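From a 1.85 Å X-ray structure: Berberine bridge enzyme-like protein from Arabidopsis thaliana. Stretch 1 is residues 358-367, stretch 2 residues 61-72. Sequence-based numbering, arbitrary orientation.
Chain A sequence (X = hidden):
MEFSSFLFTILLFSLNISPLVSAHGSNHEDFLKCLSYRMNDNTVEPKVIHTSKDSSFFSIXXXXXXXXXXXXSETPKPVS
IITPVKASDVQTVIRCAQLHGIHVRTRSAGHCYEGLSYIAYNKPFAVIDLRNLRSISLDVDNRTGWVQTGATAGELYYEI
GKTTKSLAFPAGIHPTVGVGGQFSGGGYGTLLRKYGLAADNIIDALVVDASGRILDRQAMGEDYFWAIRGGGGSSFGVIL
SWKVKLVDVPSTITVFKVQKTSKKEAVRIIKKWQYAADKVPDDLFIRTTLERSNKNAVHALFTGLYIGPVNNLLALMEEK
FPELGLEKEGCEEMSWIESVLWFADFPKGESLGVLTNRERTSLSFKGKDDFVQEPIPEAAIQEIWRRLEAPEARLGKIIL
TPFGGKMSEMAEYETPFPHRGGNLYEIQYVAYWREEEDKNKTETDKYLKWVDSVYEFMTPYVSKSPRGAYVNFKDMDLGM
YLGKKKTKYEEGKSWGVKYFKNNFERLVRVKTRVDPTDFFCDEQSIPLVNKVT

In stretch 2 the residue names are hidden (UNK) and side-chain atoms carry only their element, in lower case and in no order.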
ATOM      1  N   ARG A 358      -3.656  16.360   3.187  1.00 31.72           N
ATOM      2  CA  ARG A 358      -4.366  15.271   2.540  1.00 33.22           C
ATOM      3  C   ARG A 358      -4.909  15.780   1.224  1.00 32.63           C
ATOM      4  O   ARG A 358      -6.108  15.738   0.992  1.00 34.53           O
ATOM      5  CB  ARG A 358      -5.507  14.742   3.422  1.00 33.47           C
ATOM      6  CG  ARG A 358      -5.067  13.876   4.585  1.00 31.40           C
ATOM      7  CD  ARG A 358      -6.239  13.577   5.500  1.00 32.40           C
ATOM      8  NE  ARG A 358      -7.160  12.560   4.986  1.00 33.62           N
ATOM      9  CZ  ARG A 358      -7.652  11.566   5.727  1.00 30.96           C
ATOM     10  NH1 ARG A 358      -8.493  10.682   5.197  1.00 31.62           N
ATOM     11  NH2 ARG A 358      -7.299  11.454   7.006  1.00 24.57           N
ATOM     12  N   GLU A 359      -4.036  16.288   0.367  1.00 32.36           N
ATOM     13  CA  GLU A 359      -4.524  16.867  -0.871  1.00 37.36           C
ATOM     14  C   GLU A 359      -4.631  15.804  -1.965  1.00 37.06           C
ATOM     15  O   GLU A 359      -3.946  14.773  -1.925  1.00 34.82           O
ATOM     16  CB  GLU A 359      -3.638  18.036  -1.308  1.00 40.32           C
ATOM     17  CG  GLU A 359      -3.807  19.289  -0.438  1.00 45.73           C
ATOM     18  CD  GLU A 359      -5.270  19.725  -0.273  1.00 51.33           C
ATOM     19  OE1 GLU A 359      -5.929  20.044  -1.291  1.00 53.99           O
ATOM     20  OE2 GLU A 359      -5.759  19.753   0.881  1.00 50.23           O
ATOM     21  N   ARG A 360      -5.532  16.053  -2.914  1.00 35.38           N
ATOM     22  CA  ARG A 360      -5.797  15.129  -4.008  1.00 34.23           C
ATOM     23  C   ARG A 360      -4.603  15.084  -4.951  1.00 33.14           C
ATOM     24  O   ARG A 360      -4.013  16.118  -5.246  1.00 37.55           O
ATOM     25  CB  ARG A 360      -7.071  15.548  -4.757  1.00 35.65           C
ATOM     26  CG  ARG A 360      -7.765  14.424  -5.524  1.00 37.27           C
ATOM     27  CD  ARG A 360      -9.068  14.908  -6.136  1.00 38.26           C
ATOM     28  NE  ARG A 360      -9.718  13.914  -6.993  1.00 39.89           N
ATOM     29  CZ  ARG A 360      -9.366  13.655  -8.251  1.00 41.72           C
ATOM     30  NH1 ARG A 360      -8.340  14.291  -8.806  1.00 44.72           N
ATOM     31  NH2 ARG A 360     -10.032  12.750  -8.952  1.00 40.30           N
ATOM     32  N   THR A 361      -4.223  13.893  -5.404  1.00 27.62           N
ATOM     33  CA  THR A 361      -3.178  13.791  -6.409  1.00 25.48           C
ATOM     34  C   THR A 361      -3.686  14.265  -7.772  1.00 29.01           C
ATOM     35  O   THR A 361      -4.900  14.359  -8.007  1.00 28.72           O
ATOM     36  CB  THR A 361      -2.662  12.363  -6.548  1.00 26.60           C
ATOM     37  OG1 THR A 361      -1.593  12.338  -7.500  1.00 26.21           O
ATOM     38  CG2 THR A 361      -3.782  11.453  -7.025  1.00 25.33           C
ATOM     39  N   SER A 362      -2.757  14.563  -8.672  1.00 29.49           N
ATOM     40  CA  SER A 362      -3.138  15.016 -10.003  1.00 30.15           C
ATOM     41  C   SER A 362      -2.646  14.035 -11.051  1.00 28.11           C
ATOM     42  O   SER A 362      -2.896  14.216 -12.242  1.00 29.20           O
ATOM     43  CB  SER A 362      -2.590  16.420 -10.278  1.00 32.11           C
ATOM     44  OG  SER A 362      -1.250  16.382 -10.733  1.00 33.98           O
ATOM     45  N   LEU A 363      -1.953  12.991 -10.596  1.00 23.15           N
ATOM     46  CA  LEU A 363      -1.370  11.992 -11.488  1.00 26.21           C
ATOM     47  C   LEU A 363      -2.091  10.656 -11.401  1.00 28.50           C
ATOM     48  O   LEU A 363      -2.114  10.019 -10.339  1.00 22.27           O
ATOM     49  CB  LEU A 363       0.120  11.780 -11.179  1.00 22.52           C
ATOM     50  CG  LEU A 363       1.008  13.026 -11.267  1.00 21.29           C
ATOM     51  CD1 LEU A 363       2.471  12.656 -11.201  1.00 18.26           C
ATOM     52  CD2 LEU A 363       0.702  13.808 -12.546  1.00 24.20           C
ATOM     53  N   SER A 364      -2.688  10.249 -12.524  1.00 29.37           N
ATOM     54  CA  SER A 364      -3.255   8.910 -12.668  1.00 23.61           C
ATOM     55  C   SER A 364      -2.124   7.922 -12.871  1.00 21.73           C
ATOM     56  O   SER A 364      -1.031   8.303 -13.281  1.00 20.74           O
ATOM     57  CB  SER A 364      -4.232   8.838 -13.844  1.00 23.52           C
ATOM     58  OG  SER A 364      -5.349   9.680 -13.640  1.00 24.21           O
ATOM     59  N   PHE A 365      -2.381   6.650 -12.599  1.00 22.98           N
ATOM     60  CA  PHE A 365      -1.334   5.657 -12.758  1.00 20.15           C
ATOM     61  C   PHE A 365      -1.890   4.255 -13.028  1.00 21.87           C
ATOM     62  O   PHE A 365      -3.069   3.974 -12.787  1.00 24.54           O
ATOM     63  CB  PHE A 365      -0.426   5.652 -11.516  1.00 17.02           C
ATOM     64  CG  PHE A 365      -1.138   5.286 -10.244  1.00 17.82           C
ATOM     65  CD1 PHE A 365      -1.339   3.955  -9.899  1.00 15.73           C
ATOM     66  CD2 PHE A 365      -1.615   6.275  -9.391  1.00 20.69           C
ATOM     67  CE1 PHE A 365      -2.011   3.615  -8.737  1.00 14.48           C
ATOM     68  CE2 PHE A 365      -2.289   5.937  -8.216  1.00 21.31           C
ATOM     69  CZ  PHE A 365      -2.487   4.606  -7.892  1.00 17.35           C
ATOM     70  N   LYS A 366      -1.030   3.398 -13.567  1.00 16.37           N
ATOM     71  CA  LYS A 366      -1.258   1.968 -13.608  1.00 17.62           C
ATOM     72  C   LYS A 366      -0.014   1.313 -13.027  1.00 19.81           C
ATOM     73  O   LYS A 366       1.097   1.607 -13.464  1.00 21.41           O
ATOM     74  CB  LYS A 366      -1.513   1.484 -15.029  1.00 14.65           C
ATOM     75  CG  LYS A 366      -1.561  -0.018 -15.138  1.00 16.17           C
ATOM     76  CD  LYS A 366      -2.628  -0.594 -14.225  1.00 16.29           C
ATOM     77  CE  LYS A 366      -2.576  -2.105 -14.249  1.00 19.55           C
ATOM     78  NZ  LYS A 366      -3.668  -2.762 -13.467  1.00 21.15           N
ATOM     79  N   GLY A 367      -0.194   0.452 -12.028  1.00 15.93           N
ATOM     80  CA  GLY A 367       0.921  -0.240 -11.412  1.00 15.26           C
ATOM     81  C   GLY A 367       0.753  -1.748 -11.390  1.00 16.58           C
ATOM     82  O   GLY A 367      -0.359  -2.268 -11.256  1.00 17.51           O
ATOM     83  N   UNK A  61     -17.128  12.407  -2.561  1.00 47.55           N
ATOM     84  CA  UNK A  61     -16.658  11.253  -3.321  1.00 42.24           C
ATOM     85  C   UNK A  61     -15.335  11.531  -4.025  1.00 39.52           C
ATOM     86  O   UNK A  61     -14.443  10.680  -4.041  1.00 30.93           O
ATOM     87  c   UNK A  61     -17.699  10.827  -4.358  1.00 38.25           C
ATOM     88  c   UNK A  61     -17.104   8.385  -4.398  1.00 33.17           C
ATOM     89  c   UNK A  61     -17.300   9.641  -5.241  1.00 34.01           C
ATOM     90  c   UNK A  61     -18.331   9.412  -6.348  1.00 33.23           C
ATOM     91  N   UNK A  62     -15.224  12.719  -4.618  1.00 40.40           N
ATOM     92  CA  UNK A  62     -14.059  13.063  -5.421  1.00 40.63           C
ATOM     93  C   UNK A  62     -12.837  13.308  -4.549  1.00 34.98           C
ATOM     94  O   UNK A  62     -11.706  13.103  -4.992  1.00 31.64           O
ATOM     95  c   UNK A  62     -14.336  14.308  -6.271  1.00 48.05           C
ATOM     96  o   UNK A  62     -13.004  13.854  -8.200  1.00 47.73           O
ATOM     97  c   UNK A  62     -14.158  14.061  -7.759  1.00 51.20           C
ATOM     98  o   UNK A  62     -15.174  14.104  -8.490  1.00 54.78           O
ATOM     99  N   UNK A  63     -13.071  13.735  -3.311  1.00 34.62           N
ATOM    100  CA  UNK A  63     -12.002  14.281  -2.462  1.00 40.19           C
ATOM    101  C   UNK A  63     -10.828  13.332  -2.186  1.00 35.13           C
ATOM    102  O   UNK A  63      -9.667  13.746  -2.250  1.00 33.30           O
ATOM    103  c   UNK A  63     -12.585  14.760  -1.126  1.00 47.66           C
ATOM    104  o   UNK A  63     -13.820  14.132  -0.841  1.00 54.07           O
ATOM    105  N   UNK A  64     -11.117  12.075  -1.869  1.00 31.33           N
ATOM    106  CA  UNK A  64     -10.041  11.133  -1.614  1.00 25.92           C
ATOM    107  C   UNK A  64      -9.884  10.102  -2.721  1.00 25.85           C
ATOM    108  O   UNK A  64      -9.559   8.959  -2.431  1.00 24.14           O
ATOM    109  c   UNK A  64     -10.246  10.417  -0.271  1.00 22.68           C
ATOM    110  o   UNK A  64     -11.600  10.376   0.115  1.00 28.89           O
ATOM    111  N   UNK A  65     -10.113  10.492  -3.979  1.00 27.45           N
ATOM    112  CA  UNK A  65      -9.752   9.620  -5.106  1.00 28.46           C
ATOM    113  C   UNK A  65      -8.304   9.900  -5.484  1.00 27.70           C
ATOM    114  O   UNK A  65      -7.984  10.937  -6.060  1.00 28.68           O
ATOM    115  c   UNK A  65     -13.056   9.342  -7.213  1.00 25.79           C
ATOM    116  c   UNK A  65     -10.667   9.802  -6.339  1.00 30.66           C
ATOM    117  c   UNK A  65     -10.071   9.090  -7.538  1.00 27.41           C
ATOM    118  c   UNK A  65     -12.065   9.235  -6.055  1.00 31.73           C
ATOM    119  N   UNK A  66      -7.424   8.972  -5.118  1.00 28.88           N
ATOM    120  CA  UNK A  66      -5.991   9.156  -5.292  1.00 26.99           C
ATOM    121  C   UNK A  66      -5.463   8.386  -6.505  1.00 26.30           C
ATOM    122  O   UNK A  66      -4.256   8.183  -6.664  1.00 27.11           O
ATOM    123  n   UNK A  66      -5.111  11.741  -1.742  1.00 31.71           N
ATOM    124  c   UNK A  66      -5.067  11.045  -2.876  1.00 31.77           C
ATOM    125  o   UNK A  66      -4.614  11.517  -3.925  1.00 34.16           O
ATOM    126  c   UNK A  66      -5.614   9.609  -2.808  1.00 26.82           C
ATOM    127  c   UNK A  66      -5.258   8.747  -4.019  1.00 22.44           C
ATOM    128  N   UNK A  67      -6.397   7.958  -7.348  1.00 27.28           N
ATOM    129  CA  UNK A  67      -6.111   7.588  -8.729  1.00 28.37           C
ATOM    130  C   UNK A  67      -7.213   8.199  -9.618  1.00 27.28           C
ATOM    131  O   UNK A  67      -8.264   7.580  -9.848  1.00 23.20           O
ATOM    132  n   UNK A  67      -4.804   4.402 -10.167  1.00 19.23           N
ATOM    133  c   UNK A  67      -5.246   5.656 -10.134  1.00 22.40           C
ATOM    134  o   UNK A  67      -5.046   6.461 -11.055  1.00 22.87           O
ATOM    135  c   UNK A  67      -6.026   6.066  -8.892  1.00 26.02           C
ATOM    136  N   UNK A  68      -6.980   9.437 -10.088  1.00 27.63           N
ATOM    137  CA  UNK A  68      -7.948  10.305 -10.781  1.00 32.61           C
ATOM    138  C   UNK A  68      -8.661   9.671 -11.984  1.00 33.62           C
ATOM    139  O   UNK A  68      -9.809  10.046 -12.286  1.00 31.13           O
ATOM    140  c   UNK A  68      -7.084  11.487 -11.231  1.00 31.56           C
ATOM    141  c   UNK A  68      -6.023  11.562 -10.196  1.00 29.64           C
ATOM    142  c   UNK A  68      -5.706  10.135  -9.843  1.00 26.18           C
ATOM    143  N   UNK A  69      -8.004   8.719 -12.641  1.00 30.81           N
ATOM    144  CA  UNK A  69      -8.582   8.042 -13.796  1.00 29.78           C
ATOM    145  C   UNK A  69      -9.883   7.339 -13.417  1.00 31.74           C
ATOM    146  O   UNK A  69     -10.709   7.022 -14.277  1.00 36.13           O
ATOM    147  n   UNK A  69      -6.755   1.908 -15.898  1.00 45.51           N
ATOM    148  c   UNK A  69      -6.111   5.025 -14.052  1.00 35.24           C
ATOM    149  n   UNK A  69      -5.382   2.282 -14.098  1.00 38.80           N
ATOM    150  c   UNK A  69      -7.200   5.924 -13.456  1.00 27.23           C
ATOM    151  c   UNK A  69      -6.249   2.740 -14.996  1.00 42.04           C
ATOM    152  c   UNK A  69      -7.581   7.043 -14.391  1.00 26.93           C
ATOM    153  n   UNK A  69      -6.612   4.023 -14.997  1.00 39.29           N
ATOM    154  N   UNK A  70     -10.063   7.104 -12.121  1.00 28.54           N
ATOM    155  CA  UNK A  70     -11.273   6.467 -11.627  1.00 30.48           C
ATOM    156  C   UNK A  70     -12.228   7.485 -11.032  1.00 35.58           C
ATOM    157  O   UNK A  70     -13.125   7.139 -10.262  1.00 40.06           O
ATOM    158  c   UNK A  70     -10.773   3.424 -12.116  1.00 28.14           C
ATOM    159  c   UNK A  70     -10.180   4.243 -11.166  1.00 23.82           C
ATOM    160  c   UNK A  70      -8.792   2.078 -12.227  1.00 30.17           C
ATOM    161  c   UNK A  70      -8.194   2.894 -11.277  1.00 23.48           C
ATOM    162  c   UNK A  70     -10.930   5.402 -10.594  1.00 26.29           C
ATOM    163  c   UNK A  70      -8.892   3.971 -10.757  1.00 22.45           C
ATOM    164  c   UNK A  70     -10.090   2.347 -12.651  1.00 28.28           C
ATOM    165  N   UNK A  71     -12.033   8.743 -11.398  1.00 34.74           N
ATOM    166  CA  UNK A  71     -12.959   9.787 -10.997  1.00 35.65           C
ATOM    167  C   UNK A  71     -13.756  10.278 -12.195  1.00 38.04           C
ATOM    168  O   UNK A  71     -14.388  11.323 -12.131  1.00 43.20           O
ATOM    169  o   UNK A  71     -11.380  11.557 -11.312  1.00 27.33           O
ATOM    170  c   UNK A  71     -12.216  10.951 -10.358  1.00 33.46           C
ATOM    171  N   UNK A  72     -13.717   9.531 -13.292  1.00 36.31           N
ATOM    172  CA  UNK A  72     -14.405   9.952 -14.509  1.00 41.03           C
ATOM    173  C   UNK A  72     -15.888   9.559 -14.462  1.00 45.96           C
ATOM    174  O   UNK A  72     -16.269   8.639 -13.731  1.00 47.27           O
ATOM    175  c   UNK A  72     -12.393  10.061 -16.017  1.00 34.82           C
ATOM    176  c   UNK A  72     -13.537   7.873 -15.652  1.00 29.99           C
ATOM    177  c   UNK A  72     -13.728   9.369 -15.773  1.00 37.54           C
TER
HETATM  178  O   HOH W   1      -7.521  13.681  -0.124  1.00 34.60           O
HETATM  179  O   HOH W   2      -1.911  12.380  -2.538  1.00 34.69           O

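Position 61 carries four carbons forked at the second, and they stay well clear of stretch 1; this is Leu-61, inside a helix that begins earlier in the chain and not part of the contact. Position 62 has two carbons, the second bearing two oxygens, one of which lies near the guanidinium of Arg-360. A carboxylate fits: Asp-62. Its OD1 sits 3.3 Å from Arg-360 NH2 in a salt bridge, while Arg-360 NE donates to the backbone Asp-62 O at 2.9 Å, so one residue binds the arginine with both charge and carbonyl.

Positions 63 and 64 each show one carbon and one oxygen, and in both the CA-to-CB bond points away from stretch 1. They are Ser-63 and Ser-64. The first still contributes through its backbone, since a water donates to Ser-63 O and Arg-358 O at 3.0 and 2.7 Å from its own oxygen.

Position 65 has four carbons forked at the first, one arm two carbons long, and a carbon of the fork lies 3.9 Å from Arg-360 NH2, which marks Ile-65. Its carbonyl oxygen lies over one face of the Arg-360 guanidinium, and Arg-360 CG packs 3.5 Å from Ile-65 O.

At position 66 there are three carbons in an unbranched chain, the third carrying an oxygen and a nitrogen, and this end reaches the backbone of stretch 1. The terminal amide of Gln-66 reads that backbone in both senses: OE1 accepts from Thr-361 N at 2.8 Å, and NE2 donates to Glu-359 O at 3.3 Å.

Position 67 repeats the pattern one carbon shorter, two carbons with an oxygen and a nitrogen on the second, the oxygen 3.1 Å from Phe-365 N. As Asn-67 it accepts from that nitrogen through OD1, and its ND2 donates to Phe-365 O at 3.2 Å. ND2 also lies over one face of the Phe-365 ring.

Position 68 has three carbons closing a ring onto its own nitrogen, and they lie against Thr-361 CG2 and Ser-364 OG, so it is Pro-68. Pointing toward stretch 1, it brings CD to 3.7 Å from Thr-361 CG2 and CB to 3.5 Å from Ser-364 OG.

Position 69 runs three carbons, a nitrogen, then a carbon with two more nitrogens, one of them 3.2 Å from Phe-365 O: Arg-69. Its NH2 donates to that oxygen, joining Asn-67 on the carbonyl.

Position 70, one carbon and a six-carbon ring, makes no contact and is Phe-70. Position 71, one carbon and one oxygen, has its CA-to-CB bond pointing toward stretch 1 and its oxygen 3.0 Å from Arg-360 NH2; it is Ser-71, whose OG also donates to Pro-68 O over a very short 2.4 Å. Position 72, three carbons branched at the first, is Val-72, beyond reach.

The contact works by side-chain amides engaging backbone: Gln-66 meets the loop before the strand, Asn-67 the strand itself. Pro-68 packs beside Thr-361 and Ser-364, and Arg-360 extends past Ile-65 to Asp-62. The rule for a designer is that two neighbouring amides can each pair a donor and an acceptor with backbone groups of the other stretch, while an arginine on each stretch reaches a carbonyl of the other.

Stretch 2 61-72: LDSSIQNPRFSV
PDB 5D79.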